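Local coordinates for protein uracil-dna glycosylase (Deinococcus radiodurans, PDB 4UQM) that belongs to the uracil-DNA glycosylase superfamily, with an alpha/beta fold built round a four-stranded parallel sheet, and is modelled with DNA bound to it, at residues T44-Q49 and N153-K158; N110-L115 and P120-P125; A134-L139 and G234-Q239. The protein carries 1 engineered substitution. All coordinates share one frame; numbering follows the deposited sequence. Where two conformers were deposited one is given.

Contact 1 of 3, residues T44-Q49 and N153-K158; sequences TDFLRQ and NSHQGK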
ATOM      1  N   THR A  44     -15.341  -5.803 -10.720  1.00 19.50           N
ATOM      2  CA  THR A  44     -15.808  -4.475 -11.162  1.00 20.93           C
ATOM      3  C   THR A  44     -17.338  -4.345 -11.064  1.00 20.32           C
ATOM      4  O   THR A  44     -17.885  -3.348 -10.561  1.00 20.30           O
ATOM      5  CB  THR A  44     -15.286  -4.191 -12.571  1.00 21.80           C
ATOM      6  OG1 THR A  44     -13.857  -4.119 -12.531  1.00 23.24           O
ATOM      7  CG2 THR A  44     -15.833  -2.892 -13.113  1.00 23.68           C
ATOM      8  N   ASP A  45     -18.038  -5.399 -11.470  1.00 20.16           N
ATOM      9  CA  ASP A  45     -19.510  -5.362 -11.441  1.00 21.27           C
ATOM     10  C   ASP A  45     -19.997  -5.278 -10.004  1.00 20.54           C
ATOM     11  O   ASP A  45     -20.952  -4.565  -9.701  1.00 20.64           O
ATOM     12  CB  ASP A  45     -20.128  -6.598 -12.100  1.00 22.19           C
ATOM     13  CG  ASP A  45     -20.075  -6.559 -13.600  1.00 25.79           C
ATOM     14  OD1 ASP A  45     -19.858  -5.492 -14.217  1.00 30.13           O
ATOM     15  OD2 ASP A  45     -20.254  -7.635 -14.152  1.00 31.19           O
ATOM     16  N   PHE A  46     -19.339  -6.010  -9.108  1.00 19.79           N
ATOM     17  CA  PHE A  46     -19.718  -5.942  -7.688  1.00 19.58           C
ATOM     18  C   PHE A  46     -19.476  -4.546  -7.128  1.00 18.29           C
ATOM     19  O   PHE A  46     -20.301  -4.011  -6.406  1.00 18.54           O
ATOM     20  CB  PHE A  46     -18.920  -7.011  -6.908  1.00 21.37           C
ATOM     21  CG  PHE A  46     -18.940  -6.842  -5.388  1.00 21.38           C
ATOM     22  CD1 PHE A  46     -20.095  -7.087  -4.662  1.00 25.20           C
ATOM     23  CD2 PHE A  46     -17.834  -6.333  -4.741  1.00 22.99           C
ATOM     24  CE1 PHE A  46     -20.080  -6.913  -3.228  1.00 25.11           C
ATOM     25  CE2 PHE A  46     -17.810  -6.161  -3.327  1.00 23.66           C
ATOM     26  CZ  PHE A  46     -18.961  -6.426  -2.627  1.00 24.32           C
ATOM     27  N   LEU A  47     -18.337  -3.963  -7.448  1.00 16.68           N
ATOM     28  CA  LEU A  47     -18.010  -2.627  -6.947  1.00 17.96           C
ATOM     29  C   LEU A  47     -18.974  -1.566  -7.505  1.00 17.53           C
ATOM     30  O   LEU A  47     -19.320  -0.658  -6.805  1.00 17.78           O
ATOM     31  CB  LEU A  47     -16.554  -2.239  -7.293  1.00 17.56           C
ATOM     32  CG  LEU A  47     -15.539  -3.098  -6.553  1.00 18.98           C
ATOM     33  CD1 LEU A  47     -14.176  -2.669  -6.997  1.00 20.64           C
ATOM     34  CD2 LEU A  47     -15.702  -3.031  -5.028  1.00 19.91           C
ATOM     35  N   ARG A  48     -19.413  -1.691  -8.756  1.00 17.55           N
ATOM     36  CA  ARG A  48     -20.419  -0.773  -9.260  1.00 19.49           C
ATOM     37  C   ARG A  48     -21.746  -0.848  -8.469  1.00 19.64           C
ATOM     38  O   ARG A  48     -22.336   0.156  -8.112  1.00 20.30           O
ATOM     39  CB  ARG A  48     -20.623  -1.020 -10.738  1.00 19.84           C
ATOM     40  CG  ARG A  48     -19.419  -0.582 -11.555  1.00 21.02           C
ATOM     41  CD  ARG A  48     -19.516  -1.102 -12.983  1.00 22.29           C
ATOM     42  NE  ARG A  48     -18.321  -0.761 -13.745  1.00 22.61           N
ATOM     43  CZ  ARG A  48     -18.099  -1.118 -15.009  1.00 23.59           C
ATOM     44  NH1 ARG A  48     -18.997  -1.840 -15.693  1.00 26.48           N
ATOM     45  NH2 ARG A  48     -16.950  -0.779 -15.582  1.00 24.56           N
ATOM     46  N   GLN A  49     -22.154  -2.058  -8.123  1.00 19.40           N
ATOM     47  CA  GLN A  49     -23.342  -2.238  -7.278  1.00 19.62           C
ATOM     48  C   GLN A  49     -23.131  -1.657  -5.901  1.00 19.10           C
ATOM     49  O   GLN A  49     -24.019  -0.976  -5.339  1.00 20.18           O
ATOM     50  CB  GLN A  49     -23.702  -3.729  -7.159  1.00 20.86           C
ATOM     51  CG  GLN A  49     -24.496  -4.314  -8.296  1.00 22.49           C
ATOM     52  CD  GLN A  49     -25.951  -3.823  -8.250  1.00 23.65           C
ATOM     53  OE1 GLN A  49     -26.377  -3.184  -7.289  1.00 24.17           O
ATOM     54  NE2 GLN A  49     -26.661  -4.076  -9.266  1.00 26.36           N
ATOM     55  N   ASN A 153     -12.594  -4.153   6.222  1.00 16.77           N
ATOM     56  CA  ASN A 153     -12.457  -5.415   5.482  1.00 17.47           C
ATOM     57  C   ASN A 153     -13.777  -5.899   4.868  1.00 16.72           C
ATOM     58  O   ASN A 153     -13.918  -7.050   4.517  1.00 18.58           O
ATOM     59  CB  ASN A 153     -11.829  -6.522   6.342  1.00 18.21           C
ATOM     60  CG  ASN A 153     -10.604  -7.095   5.725  1.00 17.17           C
ATOM     61  OD1 ASN A 153     -10.056  -6.534   4.799  1.00 17.48           O
ATOM     62  ND2 ASN A 153     -10.139  -8.215   6.242  1.00 20.59           N
ATOM     63  N   SER A 154     -14.731  -4.966   4.687  1.00 17.08           N
ATOM     64  CA  SER A 154     -16.011  -5.288   4.069  1.00 17.31           C
ATOM     65  C   SER A 154     -15.940  -5.711   2.624  1.00 17.33           C
ATOM     66  O   SER A 154     -16.859  -6.375   2.133  1.00 18.56           O
ATOM     67  CB  SER A 154     -16.976  -4.121   4.186  1.00 17.98           C
ATOM     68  OG  SER A 154     -16.384  -2.868   3.869  1.00 17.35           O
ATOM     69  N   HIS A 155     -14.846  -5.365   1.936  1.00 16.22           N
ATOM     70  CA  HIS A 155     -14.639  -5.854   0.573  1.00 16.61           C
ATOM     71  C   HIS A 155     -13.595  -6.942   0.438  1.00 17.15           C
ATOM     72  O   HIS A 155     -13.118  -7.225  -0.634  1.00 18.37           O
ATOM     73  CB  HIS A 155     -14.331  -4.707  -0.392  1.00 16.33           C
ATOM     74  CG  HIS A 155     -15.514  -3.855  -0.683  1.00 15.41           C
ATOM     75  ND1 HIS A 155     -15.443  -2.760  -1.527  1.00 16.32           N
ATOM     76  CD2 HIS A 155     -16.798  -3.923  -0.274  1.00 16.74           C
ATOM     77  CE1 HIS A 155     -16.643  -2.221  -1.635  1.00 17.43           C
ATOM     78  NE2 HIS A 155     -17.483  -2.898  -0.875  1.00 16.99           N
ATOM     79  N   GLN A 156     -13.223  -7.558   1.569  1.00 17.42           N
ATOM     80  CA  GLN A 156     -12.389  -8.755   1.534  1.00 17.81           C
ATOM     81  C   GLN A 156     -13.093  -9.882   0.779  1.00 19.29           C
ATOM     82  O   GLN A 156     -14.304 -10.048   0.874  1.00 20.89           O
ATOM     83  CB  GLN A 156     -11.980  -9.136   2.980  1.00 19.05           C
ATOM     84  CG  GLN A 156     -10.966 -10.252   3.134  1.00 20.46           C
ATOM     85  CD  GLN A 156     -11.536 -11.600   2.900  1.00 22.75           C
ATOM     86  OE1 GLN A 156     -12.722 -11.850   3.138  1.00 24.68           O
ATOM     87  NE2 GLN A 156     -10.708 -12.497   2.415  1.00 25.63           N
ATOM     88  N   GLY A 157     -12.318 -10.645   0.023  1.00 19.02           N
ATOM     89  CA  GLY A 157     -12.822 -11.875  -0.554  1.00 20.64           C
ATOM     90  C   GLY A 157     -13.775 -11.705  -1.744  1.00 21.29           C
ATOM     91  O   GLY A 157     -14.579 -12.581  -2.030  1.00 24.82           O
ATOM     92  N   LYS A 158     -13.641 -10.579  -2.455  1.00 20.63           N
ATOM     93  CA  LYS A 158     -14.514 -10.210  -3.582  0.50 21.22           C
ATOM     94  C   LYS A 158     -13.772 -10.091  -4.902  1.00 21.66           C
ATOM     95  O   LYS A 158     -14.381  -9.709  -5.907  1.00 23.47           O
ATOM     96  CB  LYS A 158     -15.143  -8.857  -3.268  0.50 21.30           C
ATOM     97  CG  LYS A 158     -15.889  -8.815  -1.947  0.50 21.92           C
ATOM     98  CD  LYS A 158     -17.021  -9.815  -1.957  0.50 23.66           C
ATOM     99  CE  LYS A 158     -17.900  -9.710  -0.737  0.50 23.70           C
ATOM    100  NZ  LYS A 158     -18.837 -10.889  -0.776  0.50 28.99           N
TER

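Contact 2 of 3, residues N110-L115 and P120-P125; sequences NIYKEL and PGFVAP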
ATOM      1  N   ASN A 110       0.474   5.739  14.827  1.00 17.41           N
ATOM      2  CA  ASN A 110       1.321   4.649  15.314  1.00 17.87           C
ATOM      3  C   ASN A 110       2.529   4.432  14.417  1.00 16.74           C
ATOM      4  O   ASN A 110       3.619   4.179  14.926  1.00 18.44           O
ATOM      5  CB  ASN A 110       0.494   3.384  15.455  1.00 17.28           C
ATOM      6  CG  ASN A 110      -0.384   3.409  16.683  1.00 19.94           C
ATOM      7  OD1 ASN A 110      -0.196   4.227  17.582  1.00 21.24           O
ATOM      8  ND2 ASN A 110      -1.314   2.472  16.769  1.00 20.12           N
ATOM      9  N   ILE A 111       2.369   4.512  13.099  1.00 16.72           N
ATOM     10  CA  ILE A 111       3.491   4.509  12.199  1.00 16.82           C
ATOM     11  C   ILE A 111       4.517   5.583  12.608  1.00 17.48           C
ATOM     12  O   ILE A 111       5.739   5.341  12.629  1.00 18.34           O
ATOM     13  CB  ILE A 111       3.032   4.659  10.729  1.00 16.78           C
ATOM     14  CG1 ILE A 111       2.412   3.347  10.220  1.00 16.38           C
ATOM     15  CG2 ILE A 111       4.170   5.073   9.793  1.00 16.53           C
ATOM     16  CD1 ILE A 111       1.549   3.564   8.995  1.00 16.96           C
ATOM     17  N   TYR A 112       4.026   6.798  12.834  1.00 16.83           N
ATOM     18  CA  TYR A 112       4.902   7.913  13.280  1.00 18.17           C
ATOM     19  C   TYR A 112       5.608   7.601  14.613  1.00 19.63           C
ATOM     20  O   TYR A 112       6.797   7.925  14.780  1.00 20.63           O
ATOM     21  CB  TYR A 112       4.132   9.212  13.386  1.00 18.15           C
ATOM     22  CG  TYR A 112       3.726   9.895  12.081  1.00 18.75           C
ATOM     23  CD1 TYR A 112       4.158   9.432  10.823  1.00 18.17           C
ATOM     24  CD2 TYR A 112       2.863  10.989  12.094  1.00 18.65           C
ATOM     25  CE1 TYR A 112       3.796  10.053   9.674  1.00 18.40           C
ATOM     26  CE2 TYR A 112       2.483  11.638  10.919  1.00 19.36           C
ATOM     27  CZ  TYR A 112       2.956  11.174   9.702  1.00 17.82           C
ATOM     28  OH  TYR A 112       2.575  11.804   8.556  1.00 18.73           O
ATOM     29  N   LYS A 113       4.915   6.955  15.549  1.00 19.46           N
ATOM     30  CA  LYS A 113       5.522   6.588  16.853  1.00 21.05           C
ATOM     31  C   LYS A 113       6.658   5.620  16.630  1.00 20.18           C
ATOM     32  O   LYS A 113       7.748   5.760  17.216  1.00 22.19           O
ATOM     33  CB  LYS A 113       4.482   5.974  17.837  1.00 21.75           C
ATOM     34  CG  LYS A 113       3.507   6.963  18.444  1.00 23.39           C
ATOM     35  CD  LYS A 113       2.456   6.286  19.337  1.00 28.86           C
ATOM     36  CE  LYS A 113       1.058   6.782  19.065  1.00 31.94           C
ATOM     37  NZ  LYS A 113       0.015   6.113  19.890  1.00 36.13           N
ATOM     38  N   GLU A 114       6.437   4.620  15.787  1.00 18.96           N
ATOM     39  CA  GLU A 114       7.440   3.632  15.518  1.00 19.52           C
ATOM     40  C   GLU A 114       8.650   4.248  14.765  1.00 19.59           C
ATOM     41  O   GLU A 114       9.822   3.961  15.095  1.00 20.65           O
ATOM     42  CB  GLU A 114       6.829   2.454  14.758  1.00 18.86           C
ATOM     43  CG  GLU A 114       7.824   1.347  14.441  1.00 20.28           C
ATOM     44  CD  GLU A 114       8.326   0.584  15.637  1.00 22.41           C
ATOM     45  OE1 GLU A 114       7.702   0.646  16.714  1.00 23.12           O
ATOM     46  OE2 GLU A 114       9.367  -0.131  15.475  1.00 23.18           O
ATOM     47  N   LEU A 115       8.389   5.093  13.770  1.00 19.13           N
ATOM     48  CA  LEU A 115       9.464   5.852  13.067  1.00 19.14           C
ATOM     49  C   LEU A 115      10.291   6.698  14.014  1.00 20.00           C
ATOM     50  O   LEU A 115      11.509   6.735  13.898  1.00 20.94           O
ATOM     51  CB  LEU A 115       8.833   6.741  11.995  1.00 18.90           C
ATOM     52  CG  LEU A 115       8.614   6.085  10.639  1.00 18.81           C
ATOM     53  CD1 LEU A 115       7.695   6.927   9.778  1.00 19.79           C
ATOM     54  CD2 LEU A 115       9.965   5.867   9.915  1.00 20.23           C
ATOM     55  N   PRO A 120      16.587   7.398  14.002  1.00 24.58           N
ATOM     56  CA  PRO A 120      17.093   8.534  14.734  1.00 27.13           C
ATOM     57  C   PRO A 120      16.909   9.818  13.972  1.00 25.46           C
ATOM     58  O   PRO A 120      17.159   9.846  12.758  1.00 26.30           O
ATOM     59  CB  PRO A 120      18.588   8.209  14.903  1.00 29.86           C
ATOM     60  CG  PRO A 120      18.638   6.721  14.861  1.00 31.93           C
ATOM     61  CD  PRO A 120      17.552   6.312  13.930  1.00 28.42           C
ATOM     62  N   GLY A 121      16.338  10.814  14.619  1.00 24.43           N
ATOM     63  CA  GLY A 121      16.097  12.102  13.972  1.00 24.56           C
ATOM     64  C   GLY A 121      14.749  12.297  13.317  1.00 23.06           C
ATOM     65  O   GLY A 121      14.394  13.417  12.928  1.00 23.22           O
ATOM     66  N   PHE A 122      13.967  11.228  13.188  1.00 21.55           N
ATOM     67  CA  PHE A 122      12.636  11.384  12.586  1.00 21.51           C
ATOM     68  C   PHE A 122      11.777  12.265  13.495  1.00 21.55           C
ATOM     69  O   PHE A 122      11.686  12.005  14.729  1.00 22.44           O
ATOM     70  CB  PHE A 122      11.959  10.028  12.385  1.00 19.81           C
ATOM     71  CG  PHE A 122      10.591  10.149  11.801  1.00 19.18           C
ATOM     72  CD1 PHE A 122      10.414  10.265  10.429  1.00 19.39           C
ATOM     73  CD2 PHE A 122       9.470  10.236  12.628  1.00 21.11           C
ATOM     74  CE1 PHE A 122       9.126  10.442   9.897  1.00 19.17           C
ATOM     75  CE2 PHE A 122       8.194  10.384  12.107  1.00 18.89           C
ATOM     76  CZ  PHE A 122       8.014  10.500  10.731  1.00 18.17           C
ATOM     77  N   VAL A 123      11.134  13.281  12.915  1.00 20.65           N
ATOM     78  CA  VAL A 123      10.209  14.153  13.655  1.00 21.48           C
ATOM     79  C   VAL A 123       8.861  14.048  12.964  1.00 20.32           C
ATOM     80  O   VAL A 123       8.738  14.414  11.808  1.00 20.03           O
ATOM     81  CB  VAL A 123      10.670  15.631  13.671  1.00 23.32           C
ATOM     82  CG1 VAL A 123       9.667  16.489  14.407  1.00 26.16           C
ATOM     83  CG2 VAL A 123      12.001  15.780  14.364  1.00 25.20           C
ATOM     84  N   ALA A 124       7.847  13.536  13.660  1.00 20.65           N
ATOM     85  CA  ALA A 124       6.537  13.380  13.081  1.00 20.16           C
ATOM     86  C   ALA A 124       5.939  14.734  12.722  1.00 20.66           C
ATOM     87  O   ALA A 124       5.935  15.628  13.560  1.00 22.28           O
ATOM     88  CB  ALA A 124       5.622  12.663  14.051  1.00 22.76           C
ATOM     89  N   PRO A 125       5.450  14.895  11.492  1.00 20.24           N
ATOM     90  CA  PRO A 125       4.816  16.138  11.116  1.00 21.16           C
ATOM     91  C   PRO A 125       3.363  16.143  11.534  1.00 21.39           C
ATOM     92  O   PRO A 125       2.826  15.133  11.978  1.00 22.06           O
ATOM     93  CB  PRO A 125       4.903  16.104   9.622  1.00 21.88           C
ATOM     94  CG  PRO A 125       4.724  14.666   9.307  1.00 20.71           C
ATOM     95  CD  PRO A 125       5.420  13.925  10.370  1.00 19.44           C
TER

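Contact 3 of 3, residues A134-L139 and G234-Q239; sequences AEQGVL and GPVEWQ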
ATOM      1  N   ALA A 134       5.997   7.877  -1.771  1.00 16.41           N
ATOM      2  CA  ALA A 134       5.667   7.259  -3.082  1.00 16.04           C
ATOM      3  C   ALA A 134       6.632   7.723  -4.163  1.00 17.29           C
ATOM      4  O   ALA A 134       7.034   6.953  -5.052  1.00 18.96           O
ATOM      5  CB  ALA A 134       4.247   7.591  -3.468  1.00 18.14           C
ATOM      6  N   GLU A 135       7.012   8.993  -4.082  1.00 17.61           N
ATOM      7  CA  GLU A 135       7.935   9.552  -5.071  1.00 19.11           C
ATOM      8  C   GLU A 135       9.359   8.977  -4.995  1.00 18.97           C
ATOM      9  O   GLU A 135      10.143   9.188  -5.942  1.00 22.15           O
ATOM     10  CB  GLU A 135       7.992  11.053  -4.880  1.00 22.10           C
ATOM     11  CG  GLU A 135       6.695  11.760  -5.265  1.00 23.97           C
ATOM     12  CD  GLU A 135       6.609  13.246  -4.861  1.00 28.83           C
ATOM     13  OE1 GLU A 135       7.311  13.726  -3.949  1.00 32.47           O
ATOM     14  OE2 GLU A 135       5.765  13.937  -5.451  1.00 33.45           O
ATOM     15  N   GLN A 136       9.695   8.349  -3.861  1.00 17.47           N
ATOM     16  CA  GLN A 136      11.005   7.681  -3.673  1.00 19.07           C
ATOM     17  C   GLN A 136      10.983   6.209  -3.954  1.00 20.30           C
ATOM     18  O   GLN A 136      11.933   5.535  -3.641  1.00 23.74           O
ATOM     19  CB  GLN A 136      11.463   7.874  -2.248  1.00 19.89           C
ATOM     20  CG  GLN A 136      11.776   9.280  -1.849  1.00 20.75           C
ATOM     21  CD  GLN A 136      12.161   9.205  -0.364  1.00 21.48           C
ATOM     22  OE1 GLN A 136      13.240   8.659  -0.070  1.00 21.63           O
ATOM     23  NE2 GLN A 136      11.350   9.724   0.544  1.00 19.70           N
ATOM     24  N   GLY A 137       9.906   5.640  -4.484  1.00 17.22           N
ATOM     25  CA  GLY A 137       9.894   4.211  -4.784  1.00 17.98           C
ATOM     26  C   GLY A 137       9.207   3.381  -3.747  1.00 17.37           C
ATOM     27  O   GLY A 137       9.344   2.157  -3.825  1.00 17.46           O
ATOM     28  N   VAL A 138       8.433   3.982  -2.860  1.00 16.04           N
ATOM     29  CA  VAL A 138       7.671   3.220  -1.862  1.00 15.54           C
ATOM     30  C   VAL A 138       6.238   3.069  -2.356  1.00 15.39           C
ATOM     31  O   VAL A 138       5.487   4.057  -2.415  1.00 16.00           O
ATOM     32  CB  VAL A 138       7.663   3.924  -0.509  1.00 15.60           C
ATOM     33  CG1 VAL A 138       6.895   3.076   0.516  1.00 15.78           C
ATOM     34  CG2 VAL A 138       9.101   4.174  -0.005  1.00 17.08           C
ATOM     35  N   LEU A 139       5.863   1.851  -2.750  1.00 15.39           N
ATOM     36  CA  LEU A 139       4.540   1.570  -3.238  1.00 15.11           C
ATOM     37  C   LEU A 139       3.638   1.349  -2.030  1.00 14.69           C
ATOM     38  O   LEU A 139       3.846   0.412  -1.274  1.00 15.26           O
ATOM     39  CB  LEU A 139       4.571   0.346  -4.160  1.00 17.05           C
ATOM     40  CG  LEU A 139       3.245  -0.058  -4.798  1.00 16.86           C
ATOM     41  CD1 LEU A 139       2.760   0.952  -5.812  1.00 17.06           C
ATOM     42  CD2 LEU A 139       3.450  -1.371  -5.558  1.00 19.10           C
ATOM     43  N   GLY A 234      19.722   2.747  -2.666  1.00 31.25           N
ATOM     44  CA  GLY A 234      19.690   3.810  -1.708  1.00 28.16           C
ATOM     45  C   GLY A 234      18.590   3.600  -0.677  1.00 24.65           C
ATOM     46  O   GLY A 234      17.543   3.037  -0.982  1.00 26.48           O
ATOM     47  N   PRO A 235      18.831   4.083   0.526  1.00 24.27           N
ATOM     48  CA  PRO A 235      17.805   4.018   1.572  1.00 22.12           C
ATOM     49  C   PRO A 235      16.663   4.949   1.266  1.00 22.20           C
ATOM     50  O   PRO A 235      16.791   5.851   0.463  1.00 23.76           O
ATOM     51  CB  PRO A 235      18.533   4.498   2.801  1.00 22.87           C
ATOM     52  CG  PRO A 235      19.681   5.328   2.318  1.00 25.25           C
ATOM     53  CD  PRO A 235      20.034   4.820   0.967  1.00 26.06           C
ATOM     54  N   VAL A 236      15.557   4.678   1.891  1.00 20.28           N
ATOM     55  CA  VAL A 236      14.440   5.613   1.879  1.00 19.05           C
ATOM     56  C   VAL A 236      14.688   6.738   2.870  1.00 20.09           C
ATOM     57  O   VAL A 236      15.149   6.538   3.983  1.00 20.14           O
ATOM     58  CB  VAL A 236      13.121   4.890   2.305  1.00 18.75           C
ATOM     59  CG1 VAL A 236      11.941   5.870   2.435  1.00 18.34           C
ATOM     60  CG2 VAL A 236      12.770   3.781   1.317  1.00 20.98           C
ATOM     61  N   GLU A 237      14.366   7.960   2.449  1.00 19.15           N
ATOM     62  CA  GLU A 237      14.300   9.065   3.370  1.00 18.11           C
ATOM     63  C   GLU A 237      12.913   9.091   3.998  1.00 18.04           C
ATOM     64  O   GLU A 237      11.934   9.502   3.357  1.00 17.88           O
ATOM     65  CB  GLU A 237      14.539  10.360   2.621  1.00 18.29           C
ATOM     66  CG  GLU A 237      14.339  11.600   3.473  1.00 18.99           C
ATOM     67  CD  GLU A 237      15.324  11.648   4.589  1.00 20.55           C
ATOM     68  OE1 GLU A 237      16.494  11.970   4.332  1.00 20.46           O
ATOM     69  OE2 GLU A 237      14.978  11.271   5.709  1.00 21.40           O
ATOM     70  N   TRP A 238      12.802   8.532   5.200  1.00 18.01           N
ATOM     71  CA  TRP A 238      11.518   8.422   5.844  1.00 17.50           C
ATOM     72  C   TRP A 238      10.988   9.766   6.360  1.00 17.41           C
ATOM     73  O   TRP A 238       9.777   9.940   6.519  1.00 17.79           O
ATOM     74  CB  TRP A 238      11.554   7.374   6.984  1.00 18.78           C
ATOM     75  CG  TRP A 238      11.823   5.963   6.511  1.00 17.86           C
ATOM     76  CD1 TRP A 238      12.978   5.241   6.683  1.00 18.48           C
ATOM     77  CD2 TRP A 238      10.915   5.105   5.802  1.00 17.50           C
ATOM     78  NE1 TRP A 238      12.835   3.993   6.116  1.00 19.24           N
ATOM     79  CE2 TRP A 238      11.575   3.879   5.582  1.00 18.71           C
ATOM     80  CE3 TRP A 238       9.595   5.251   5.376  1.00 16.67           C
ATOM     81  CZ2 TRP A 238      10.972   2.821   4.890  1.00 19.02           C
ATOM     82  CZ3 TRP A 238       9.002   4.190   4.703  1.00 17.75           C
ATOM     83  CH2 TRP A 238       9.690   2.998   4.464  1.00 18.64           C
ATOM     84  N   GLN A 239      11.866  10.725   6.649  1.00 17.87           N
ATOM     85  CA  GLN A 239      11.390  12.045   7.075  1.00 18.80           C
ATOM     86  C   GLN A 239      10.485  12.664   6.049  1.00 19.48           C
ATOM     87  O   GLN A 239      10.788  12.637   4.880  1.00 18.95           O
ATOM     88  CB  GLN A 239      12.572  12.985   7.324  1.00 20.02           C
ATOM     89  CG  GLN A 239      12.152  14.346   7.895  1.00 19.42           C
ATOM     90  CD  GLN A 239      11.442  14.182   9.238  1.00 19.58           C
ATOM     91  OE1 GLN A 239      12.048  13.708  10.211  1.00 20.48           O
ATOM     92  NE2 GLN A 239      10.183  14.557   9.298  1.00 19.74           N
TER

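Contact 1 of 3, residues T44-Q49 and N153-K158
Phe46 gives its edge to one aromatic partner and a face to an aliphatic chain. Its CE2 stands over the His155 ring, 3.9 Å from His155 CD2, in a T-shaped pair whose ring centroids lie 5.3 Å apart with planes at 67°. With CG anti to the backbone N (chi1 166°), Phe46 extends from helix 38-53 to the loop of residues 153-158. There, in one of its two conformers, the methylenes of Lys158 slant across one face of the ring: CG comes within 3.6 Å of Phe46 CE2, and CD makes a CH-pi contact 4.2 Å from the Phe46 ring centroid. In this alpha/beta glycosylase fold, the loop leads from strand 147-148 to helix 160-172 through two overlapping turns, type I from Asn153 to Gln156 and type II from His155 to Lys158, which present His155 and Lys158 to the same phenyl ring. The imidazole is buried and held at both nitrogens, ND1 by a hydrogen bond to Thr146 and NE2 by one to Glu50, further along the helix that carries Phe46. Leu47 approaches this ring obliquely, its CD2 3.5 Å from His155 ND1.

Contact 2 of 3, residues N110-L115 and P120-P125
With CG anti to the backbone N (chi1 179°), Phe122 reaches out of the loop and offers a ring face to Leu115 on the helix; Tyr112, its CG anti to the carbonyl carbon (chi1 -73°), instead sets its phenol against Ala124 and Pro125. The arrangement illustrates how a chain leaving a helix can double back and pack on it: in this alpha/beta glycosylase fold, residues 120-125 follow helix 106-118 and run back beside its last turns. Over one face of the Phe122 ring sits Leu115 CB, 3.7 Å from the ring centroid and close to the ring normal, a CH-pi contact. The Leu115 branch continues across the same ring, with CD1 3.7 Å from Phe122 CZ. Tyr112 CD1 reaches that ring atom as well, at 4.0 Å from Phe122 CZ, although the two aromatic planes, inclined at 47°, form neither a stack nor a T. Further along the loop, the methyl of Ala124 packs against the root of the tyrosine, its CB 3.8 Å from Tyr112 CB. Pro125 then covers one face of the phenol, its CD making a second CH-pi contact 4.0 Å from the Tyr112 ring centroid. At the far end of the ring, Tyr112 OH is hydrogen-bonded to the carbonyl oxygen of His127 and lies 3.7 Å from Pro125 CG.

Contact 3 of 3, residues A134-L139 and G234-Q239
Gln136 reaches across to Glu237 and pairs its side-chain amide with a backbone, doing what the edge of a neighbouring strand might do. It stands in the Schellman motif that ends helix 131-134, just before Gly137, whose positive phi turns the chain into strand 138-142 of the parallel sheet. From CB, directed at residues 234-239, the chain runs extended through CG, a course set by chi2 at 178°, and brings CD to 3.7 Å from Glu237 O. Here the amide divides its work. OE1 accepts the N-H of Glu237, with 2.8 Å between Gln136 OE1 and Glu237 N, on a lone pair in the carbonyl plane. The same oxygen lies against the aliphatic start of that residue, 3.4 Å from Glu237 CB. NE2 donates almost straight (175°) to the carbonyl of the same residue, Gln136 NE2 lying 2.9 Å from Glu237 O, and it has a second acceptor in the carbonyl of Ser132. Two bonds to one residue fix the rotation of the amide and hold the C-terminal loop beside the helix end. Deeper in, strand 138-142 adds an apolar touch to the loop: Val138 and Val236 cross at about a right angle, with 3.9 Å between Val138 CG2 and Val236 CG2. The other branch of Val236, CG1, sits over the centre of the Trp238 ring, 3.6 Å above its plane.

From the N terminus, helix 38-53 opens contact 1, which closes only at the loop ahead of helix 160-172, a span of 103 residues between its segments. Contact 2 is nested inside that long loop, a short return of the chain onto helix 106-118. Contact 3 starts within the loop as well, at the entry to strand 138-142, but ends beyond helix 220-230, so it crosses contact 1 and follows contact 2 in series. Contact 1 lies across the chain's centre from the other two. Contacts 2 and 3 meet directly: Val123 N and Gln239 OE1, 2.9 Å apart, probably form a hydrogen bond joining the loop after helix 106-118 to the C-terminal segment.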